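Local coordinates for protein HTP-2 (Caenorhabditis elegans, PDB 4TZM) that binds a closure-motif peptide of HTP-3 through its HORMA domain, a link that is likely to contribute to assembly of the meiotic chromosome axis, at residues 49-54 with 77-82; 225-230 with 245-250. All coordinates share one frame; numbering follows the deposited sequence.

Contact 1: residues 49-54 with 77-82; sequences VFSAVL and MTLSFK
Strand 77-79 runs across helix 49-54 at 107°, with axes 6.8 Å apart, and the two meet mainly through S51. At M77 the contact is made by the backbone: its carbonyl O sits 3.4 Å from S51 CB, while the side chain leads away from the helix and touches F65. T78 follows, its CA close to S51 CB and its own CB pointing away from the helix. Serine suits this place: it is small enough for its CB to lie against the strand backbone, and its hydroxyl can both accept and donate. L79 carries the specific link: its N-H donates an almost straight bond (166°) to S51 OG, with L79 N and S51 OG 3.2 Å apart. With OG anti to its carbonyl carbon (chi1 -73°), S51 also gives its proton to the carbonyl of Y47, one turn earlier, so this buried hydroxyl is gripped from two directions. Y47 OH in turn bonds L79 O, tying both polar backbone atoms of L79 to the helix. The leucine side chain leans in over the hydroxyl, its CG 3.5 Å from S51 OG, and L79 CD1 meets L54 CD1 at 4.1 Å, the two side chains crossing at about a right angle. Beyond the strand, F81 sets its ring edge-to-face with H87 of helix 84-102. The arrangement is a two-stranded antiparallel hairpin laid across a central helix, consistent with the layered alpha/beta HORMA fold.

Contact 2: residues 225-230 with 245-250; sequences DGIQSV and QCWSKS
Segments 225-230 and 245-250 form the open end of an antiparallel beta hairpin in the C-terminal part of the HORMA domain. Its backbone ladder is tightest at the V230-C246 hydrogen-bonded pair: V230 N donates to C246 O at 3.0 Å and 171°, and C246 N returns a bond to V230 O at 2.9 Å. At the next hydrogen-bonded pair, Q228-S248, S248 N reaches Q228 O only weakly, and that oxygen also takes a CA-H...O contact from W247. Between these lies the non-hydrogen-bonded pair S229-W247, with both side chains on the same face. Here the indole lies alongside the neighbouring strand, W247 NE1 3.3 Å from S229 CB. Serine suits the place because its short side chain lets the indole come this close to its CB; its hydroxyl comes near NE1, but the angle is too poor for a hydrogen bond. I227 closes the end of the ladder: with CG1 anti to the backbone N (chi1 -168°), it extends toward the other strand, placing I227 CD1 4.0 Å from W247 CB, while I227 CG1 rests 3.3 Å from S248 O. I227 CG2 lies 4.0 Å from W247 CD1. An alanine in place of W247 would remove the indole and would probably leave S229 CB and I227 CG2 less covered. On the opposite face, the beta-branched V230 packs CG1 against C246 CB at 3.9 Å, and both residues touch L181 of helix 164-185. Farther out, strand 123-133 pairs with the other edge of 240-248, through S126 with Q245 and V124 with W247. It also supplies E123, whose OE1 is hydrogen-bonded to S248 OG. That same hydroxyl accepts from the backbone two residues on, S250 N to S248 OG at 3.1 Å, forming an ST turn where the strand ends.

How the contacts relate
Contact 1 closes before contact 2 opens along the chain; their centres are 23 Å apart and their nearest atoms about 7 Å, so they do not touch. Strand 123-133 bridges them: its F125 meets V53 of the helix in contact 1 and C246 of the hairpin in contact 2, and its backbone pairs with strand 240-248. Helix 35-56 thus has the small hairpin of contact 1 against it and, through residues such as F50 and V53, also packs on the main sheet to which contact 2 belongs. In relatives such as Mad2, the C-terminal part forms a safety belt around the bound peptide; the hairpin of contact 2 is consistent with that element.

Contact 1: residues 49-54 with 77-82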
ATOM      1  N   VAL A  49       5.345   0.772   0.998  1.00 43.17           N
ATOM      2  CA  VAL A  49       5.248  -0.167  -0.112  1.00 47.85           C
ATOM      3  C   VAL A  49       5.266   0.552  -1.457  1.00 46.07           C
ATOM      4  O   VAL A  49       6.004   0.162  -2.356  1.00 49.30           O
ATOM      5  CB  VAL A  49       3.984  -1.050   0.006  1.00 49.88           C
ATOM      6  CG1 VAL A  49       3.890  -1.996  -1.177  1.00 52.74           C
ATOM      7  CG2 VAL A  49       4.027  -1.840   1.300  1.00 46.69           C
ATOM      8  N   PHE A  50       4.485   1.620  -1.593  1.00 46.84           N
ATOM      9  CA  PHE A  50       4.454   2.345  -2.863  1.00 47.92           C
ATOM     10  C   PHE A  50       5.748   3.095  -3.147  1.00 47.24           C
ATOM     11  O   PHE A  50       6.089   3.318  -4.308  1.00 51.38           O
ATOM     12  CB  PHE A  50       3.260   3.299  -2.909  1.00 46.75           C
ATOM     13  CG  PHE A  50       1.980   2.608  -3.248  1.00 49.31           C
ATOM     14  CD1 PHE A  50       1.825   1.999  -4.482  1.00 52.65           C
ATOM     15  CD2 PHE A  50       0.948   2.534  -2.333  1.00 49.49           C
ATOM     16  CE1 PHE A  50       0.653   1.342  -4.806  1.00 53.54           C
ATOM     17  CE2 PHE A  50      -0.230   1.880  -2.651  1.00 51.61           C
ATOM     18  CZ  PHE A  50      -0.375   1.282  -3.890  1.00 52.27           C
ATOM     19  N   SER A  51       6.475   3.466  -2.099  1.00 45.17           N
ATOM     20  CA  SER A  51       7.816   4.017  -2.277  1.00 46.21           C
ATOM     21  C   SER A  51       8.741   2.966  -2.861  1.00 46.27           C
ATOM     22  O   SER A  51       9.495   3.235  -3.799  1.00 49.04           O
ATOM     23  CB  SER A  51       8.387   4.525  -0.955  1.00 48.68           C
ATOM     24  OG  SER A  51       7.748   5.719  -0.555  1.00 48.19           O
ATOM     25  N   ALA A  52       8.684   1.767  -2.289  1.00 47.44           N
ATOM     26  CA  ALA A  52       9.476   0.644  -2.763  1.00 44.46           C
ATOM     27  C   ALA A  52       9.164   0.339  -4.225  1.00 46.08           C
ATOM     28  O   ALA A  52      10.071   0.124  -5.021  1.00 52.65           O
ATOM     29  CB  ALA A  52       9.231  -0.584  -1.895  1.00 41.65           C
ATOM     30  N   VAL A  53       7.883   0.341  -4.581  1.00 44.37           N
ATOM     31  CA  VAL A  53       7.491   0.053  -5.959  1.00 49.38           C
ATOM     32  C   VAL A  53       8.023   1.107  -6.925  1.00 55.74           C
ATOM     33  O   VAL A  53       8.604   0.767  -7.957  1.00 57.31           O
ATOM     34  CB  VAL A  53       5.965  -0.032  -6.117  1.00 50.86           C
ATOM     35  CG1 VAL A  53       5.605  -0.245  -7.580  1.00 52.74           C
ATOM     36  CG2 VAL A  53       5.403  -1.152  -5.259  1.00 49.60           C
ATOM     37  N   LEU A  54       7.826   2.380  -6.586  1.00 56.48           N
ATOM     38  CA  LEU A  54       8.313   3.477  -7.419  1.00 56.86           C
ATOM     39  C   LEU A  54       9.821   3.387  -7.648  1.00 54.48           C
ATOM     40  O   LEU A  54      10.294   3.559  -8.770  1.00 49.80           O
ATOM     41  CB  LEU A  54       7.960   4.830  -6.792  1.00 58.00           C
ATOM     42  CG  LEU A  54       6.500   5.290  -6.834  1.00 57.93           C
ATOM     43  CD1 LEU A  54       6.323   6.557  -6.013  1.00 60.00           C
ATOM     44  CD2 LEU A  54       6.037   5.515  -8.263  1.00 58.51           C
ATOM     45  N   MET A  77      13.860   1.863   0.061  1.00 68.20           N
ATOM     46  CA  MET A  77      13.943   3.276  -0.290  1.00 67.17           C
ATOM     47  C   MET A  77      12.583   3.954  -0.128  1.00 61.11           C
ATOM     48  O   MET A  77      11.628   3.618  -0.825  1.00 56.41           O
ATOM     49  CB  MET A  77      14.453   3.446  -1.723  1.00 70.12           C
ATOM     50  CG  MET A  77      15.813   2.808  -1.990  1.00 72.90           C
ATOM     51  SD  MET A  77      17.139   3.452  -0.945  1.00 80.95           S
ATOM     52  CE  MET A  77      17.380   5.083  -1.641  1.00 57.97           C
ATOM     53  N   THR A  78      12.500   4.904   0.801  1.00 61.64           N
ATOM     54  CA  THR A  78      11.272   5.668   1.024  1.00 57.57           C
ATOM     55  C   THR A  78      11.393   7.075   0.451  1.00 58.77           C
ATOM     56  O   THR A  78      12.466   7.675   0.500  1.00 63.92           O
ATOM     57  CB  THR A  78      10.925   5.776   2.521  1.00 54.60           C
ATOM     58  OG1 THR A  78      11.985   6.451   3.212  1.00 56.34           O
ATOM     59  CG2 THR A  78      10.709   4.392   3.123  1.00 46.01           C
ATOM     60  N   LEU A  79      10.293   7.599  -0.085  1.00 57.08           N
ATOM     61  CA  LEU A  79      10.287   8.931  -0.681  1.00 57.23           C
ATOM     62  C   LEU A  79      10.796   9.982   0.305  1.00 60.38           C
ATOM     63  O   LEU A  79      10.447   9.957   1.486  1.00 63.57           O
ATOM     64  CB  LEU A  79       8.880   9.288  -1.172  1.00 52.40           C
ATOM     65  CG  LEU A  79       8.419   8.595  -2.460  1.00 45.78           C
ATOM     66  CD1 LEU A  79       6.907   8.669  -2.604  1.00 43.78           C
ATOM     67  CD2 LEU A  79       9.102   9.206  -3.680  1.00 47.45           C
ATOM     68  N   SER A  80      11.638  10.889  -0.181  1.00 59.64           N
ATOM     69  CA  SER A  80      12.268  11.891   0.673  1.00 66.71           C
ATOM     70  C   SER A  80      11.429  13.163   0.753  1.00 70.13           C
ATOM     71  O   SER A  80      10.952  13.666  -0.264  1.00 69.91           O
ATOM     72  CB  SER A  80      13.672  12.221   0.162  1.00 71.32           C
ATOM     73  OG  SER A  80      14.314  13.156   1.010  1.00 74.60           O
ATOM     74  N   PHE A  81      11.257  13.677   1.968  1.00 71.79           N
ATOM     75  CA  PHE A  81      10.443  14.868   2.190  1.00 77.95           C
ATOM     76  C   PHE A  81      11.220  16.154   1.919  1.00 81.26           C
ATOM     77  O   PHE A  81      10.646  17.241   1.929  1.00 82.49           O
ATOM     78  CB  PHE A  81       9.895  14.879   3.619  1.00 78.79           C
ATOM     79  CG  PHE A  81       8.807  13.871   3.858  1.00 77.81           C
ATOM     80  CD1 PHE A  81       7.486  14.179   3.576  1.00 77.78           C
ATOM     81  CD2 PHE A  81       9.103  12.613   4.361  1.00 75.93           C
ATOM     82  CE1 PHE A  81       6.478  13.253   3.791  1.00 73.58           C
ATOM     83  CE2 PHE A  81       8.102  11.686   4.579  1.00 71.40           C
ATOM     84  CZ  PHE A  81       6.788  12.006   4.293  1.00 70.48           C
ATOM     85  N   LYS A  82      12.522  16.024   1.681  1.00 83.81           N
ATOM     86  CA  LYS A  82      13.366  17.170   1.357  1.00 85.29           C
ATOM     87  C   LYS A  82      13.275  17.512  -0.130  1.00 82.78           C
ATOM     88  O   LYS A  82      13.328  18.681  -0.511  1.00 87.75           O
ATOM     89  CB  LYS A  82      14.819  16.901   1.757  1.00 89.85           C
ATOM     90  CG  LYS A  82      15.054  16.867   3.263  1.00 95.25           C
ATOM     91  CD  LYS A  82      16.436  16.319   3.596  1.00104.47           C
ATOM     92  CE  LYS A  82      16.595  16.079   5.092  1.00108.42           C
ATOM     93  NZ  LYS A  82      17.798  15.256   5.407  1.00112.02           N
TER

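Contact 2: residues 225-230 with 245-250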
ATOM      1  N   ASP A 225      -6.510  -8.677 -21.623  1.00120.10           N
ATOM      2  CA  ASP A 225      -7.194  -9.940 -21.368  1.00122.62           C
ATOM      3  C   ASP A 225      -6.225 -11.065 -21.010  1.00121.03           C
ATOM      4  O   ASP A 225      -6.606 -12.038 -20.360  1.00121.31           O
ATOM      5  CB  ASP A 225      -8.040 -10.339 -22.578  1.00129.48           C
ATOM      6  CG  ASP A 225      -9.214  -9.404 -22.798  1.00133.12           C
ATOM      7  OD1 ASP A 225     -10.202  -9.497 -22.037  1.00133.14           O
ATOM      8  OD2 ASP A 225      -9.153  -8.578 -23.733  1.00135.59           O
ATOM      9  N   GLY A 226      -4.970 -10.923 -21.422  1.00120.12           N
ATOM     10  CA  GLY A 226      -3.978 -11.952 -21.172  1.00118.53           C
ATOM     11  C   GLY A 226      -2.894 -11.522 -20.204  1.00113.15           C
ATOM     12  O   GLY A 226      -1.838 -12.153 -20.127  1.00112.54           O
ATOM     13  N   ILE A 227      -3.149 -10.450 -19.461  1.00108.26           N
ATOM     14  CA  ILE A 227      -2.152  -9.928 -18.536  1.00102.08           C
ATOM     15  C   ILE A 227      -2.029 -10.837 -17.313  1.00 97.16           C
ATOM     16  O   ILE A 227      -3.019 -11.385 -16.827  1.00 96.36           O
ATOM     17  CB  ILE A 227      -2.484  -8.467 -18.114  1.00 88.75           C
ATOM     18  CG1 ILE A 227      -1.292  -7.832 -17.393  1.00 86.25           C
ATOM     19  CG2 ILE A 227      -3.757  -8.405 -17.275  1.00 86.25           C
ATOM     20  CD1 ILE A 227      -1.371  -6.324 -17.299  1.00 85.31           C
ATOM     21  N   GLN A 228      -0.799 -11.017 -16.841  1.00 95.49           N
ATOM     22  CA  GLN A 228      -0.530 -11.912 -15.720  1.00 94.56           C
ATOM     23  C   GLN A 228      -0.762 -11.231 -14.376  1.00 90.65           C
ATOM     24  O   GLN A 228      -0.666 -10.010 -14.263  1.00 90.14           O
ATOM     25  CB  GLN A 228       0.901 -12.450 -15.800  1.00 97.60           C
ATOM     26  CG  GLN A 228       1.106 -13.515 -16.870  1.00103.21           C
ATOM     27  CD  GLN A 228       0.284 -14.769 -16.613  1.00104.70           C
ATOM     28  OE1 GLN A 228      -0.080 -15.066 -15.474  1.00103.57           O
ATOM     29  NE2 GLN A 228      -0.014 -15.508 -17.675  1.00107.95           N
ATOM     30  N   SER A 229      -1.060 -12.037 -13.361  1.00 87.93           N
ATOM     31  CA  SER A 229      -1.419 -11.531 -12.039  1.00 83.09           C
ATOM     32  C   SER A 229      -0.691 -12.275 -10.923  1.00 78.98           C
ATOM     33  O   SER A 229      -0.805 -13.495 -10.807  1.00 84.19           O
ATOM     34  CB  SER A 229      -2.931 -11.636 -11.828  1.00 83.67           C
ATOM     35  OG  SER A 229      -3.280 -11.431 -10.470  1.00 80.98           O
ATOM     36  N   VAL A 230       0.045 -11.539 -10.096  1.00 70.29           N
ATOM     37  CA  VAL A 230       0.774 -12.146  -8.988  1.00 64.56           C
ATOM     38  C   VAL A 230       0.466 -11.436  -7.662  1.00 60.75           C
ATOM     39  O   VAL A 230       0.295 -10.221  -7.613  1.00 61.96           O
ATOM     40  CB  VAL A 230       2.307 -12.149  -9.259  1.00 80.70           C
ATOM     41  CG1 VAL A 230       2.873 -10.737  -9.256  1.00 81.68           C
ATOM     42  CG2 VAL A 230       3.038 -13.033  -8.254  1.00 80.29           C
ATOM     43  N   GLN A 245      -1.453  -6.573  -4.891  1.00 52.62           N
ATOM     44  CA  GLN A 245      -1.447  -7.363  -6.117  1.00 57.48           C
ATOM     45  C   GLN A 245      -0.681  -6.648  -7.220  1.00 60.12           C
ATOM     46  O   GLN A 245      -0.533  -5.428  -7.191  1.00 58.48           O
ATOM     47  CB  GLN A 245      -2.879  -7.642  -6.579  1.00 63.46           C
ATOM     48  CG  GLN A 245      -3.317  -9.088  -6.453  1.00 72.58           C
ATOM     49  CD  GLN A 245      -4.817  -9.262  -6.613  1.00 79.92           C
ATOM     50  OE1 GLN A 245      -5.572  -8.290  -6.585  1.00 79.83           O
ATOM     51  NE2 GLN A 245      -5.255 -10.506  -6.778  1.00 84.98           N
ATOM     52  N   CYS A 246      -0.189  -7.409  -8.191  1.00 64.50           N
ATOM     53  CA  CYS A 246       0.497  -6.821  -9.333  1.00 66.25           C
ATOM     54  C   CYS A 246       0.036  -7.464 -10.629  1.00 69.26           C
ATOM     55  O   CYS A 246       0.154  -8.675 -10.809  1.00 69.60           O
ATOM     56  CB  CYS A 246       2.016  -6.958  -9.193  1.00 66.20           C
ATOM     57  SG  CYS A 246       2.971  -6.348 -10.613  1.00 68.00           S
ATOM     58  N   TRP A 247      -0.520  -6.644 -11.513  1.00 71.29           N
ATOM     59  CA  TRP A 247      -0.758  -7.033 -12.895  1.00 76.20           C
ATOM     60  C   TRP A 247       0.334  -6.390 -13.735  1.00 76.76           C
ATOM     61  O   TRP A 247       0.710  -5.245 -13.485  1.00 75.70           O
ATOM     62  CB  TRP A 247      -2.139  -6.586 -13.374  1.00 79.90           C
ATOM     63  CG  TRP A 247      -3.278  -7.373 -12.804  1.00 81.45           C
ATOM     64  CD1 TRP A 247      -3.727  -8.589 -13.231  1.00 84.43           C
ATOM     65  CD2 TRP A 247      -4.127  -6.992 -11.715  1.00 80.37           C
ATOM     66  NE1 TRP A 247      -4.797  -8.992 -12.470  1.00 83.76           N
ATOM     67  CE2 TRP A 247      -5.063  -8.030 -11.532  1.00 81.85           C
ATOM     68  CE3 TRP A 247      -4.184  -5.876 -10.874  1.00 78.77           C
ATOM     69  CZ2 TRP A 247      -6.045  -7.984 -10.542  1.00 80.13           C
ATOM     70  CZ3 TRP A 247      -5.160  -5.832  -9.892  1.00 75.99           C
ATOM     71  CH2 TRP A 247      -6.076  -6.879  -9.735  1.00 77.37           C
ATOM     72  N   SER A 248       0.859  -7.110 -14.721  1.00 77.79           N
ATOM     73  CA  SER A 248       1.962  -6.559 -15.498  1.00 81.61           C
ATOM     74  C   SER A 248       2.126  -7.184 -16.880  1.00 83.94           C
ATOM     75  O   SER A 248       1.985  -8.393 -17.054  1.00 83.85           O
ATOM     76  CB  SER A 248       3.271  -6.700 -14.714  1.00 82.28           C
ATOM     77  OG  SER A 248       4.307  -5.948 -15.321  1.00 86.20           O
ATOM     78  N   LYS A 249       2.425  -6.336 -17.858  1.00 86.57           N
ATOM     79  CA  LYS A 249       2.813  -6.789 -19.184  1.00 87.57           C
ATOM     80  C   LYS A 249       4.234  -7.336 -19.136  1.00 86.77           C
ATOM     81  O   LYS A 249       4.629  -8.152 -19.969  1.00 90.65           O
ATOM     82  CB  LYS A 249       2.731  -5.646 -20.198  1.00 88.84           C
ATOM     83  CG  LYS A 249       1.330  -5.311 -20.682  1.00 89.18           C
ATOM     84  CD  LYS A 249       0.725  -6.467 -21.460  1.00 93.67           C
ATOM     85  CE  LYS A 249      -0.318  -5.974 -22.452  1.00 99.08           C
ATOM     86  NZ  LYS A 249      -1.010  -7.094 -23.149  1.00102.73           N
ATOM     87  N   SER A 250       4.992  -6.882 -18.143  1.00 83.30           N
ATOM     88  CA  SER A 250       6.415  -7.191 -18.040  1.00 85.58           C
ATOM     89  C   SER A 250       6.687  -8.529 -17.348  1.00 85.03           C
ATOM     90  O   SER A 250       7.827  -8.823 -16.980  1.00 81.40           O
ATOM     91  CB  SER A 250       7.137  -6.067 -17.292  1.00 83.28           C
ATOM     92  OG  SER A 250       6.843  -4.801 -17.858  1.00 85.19           O
TER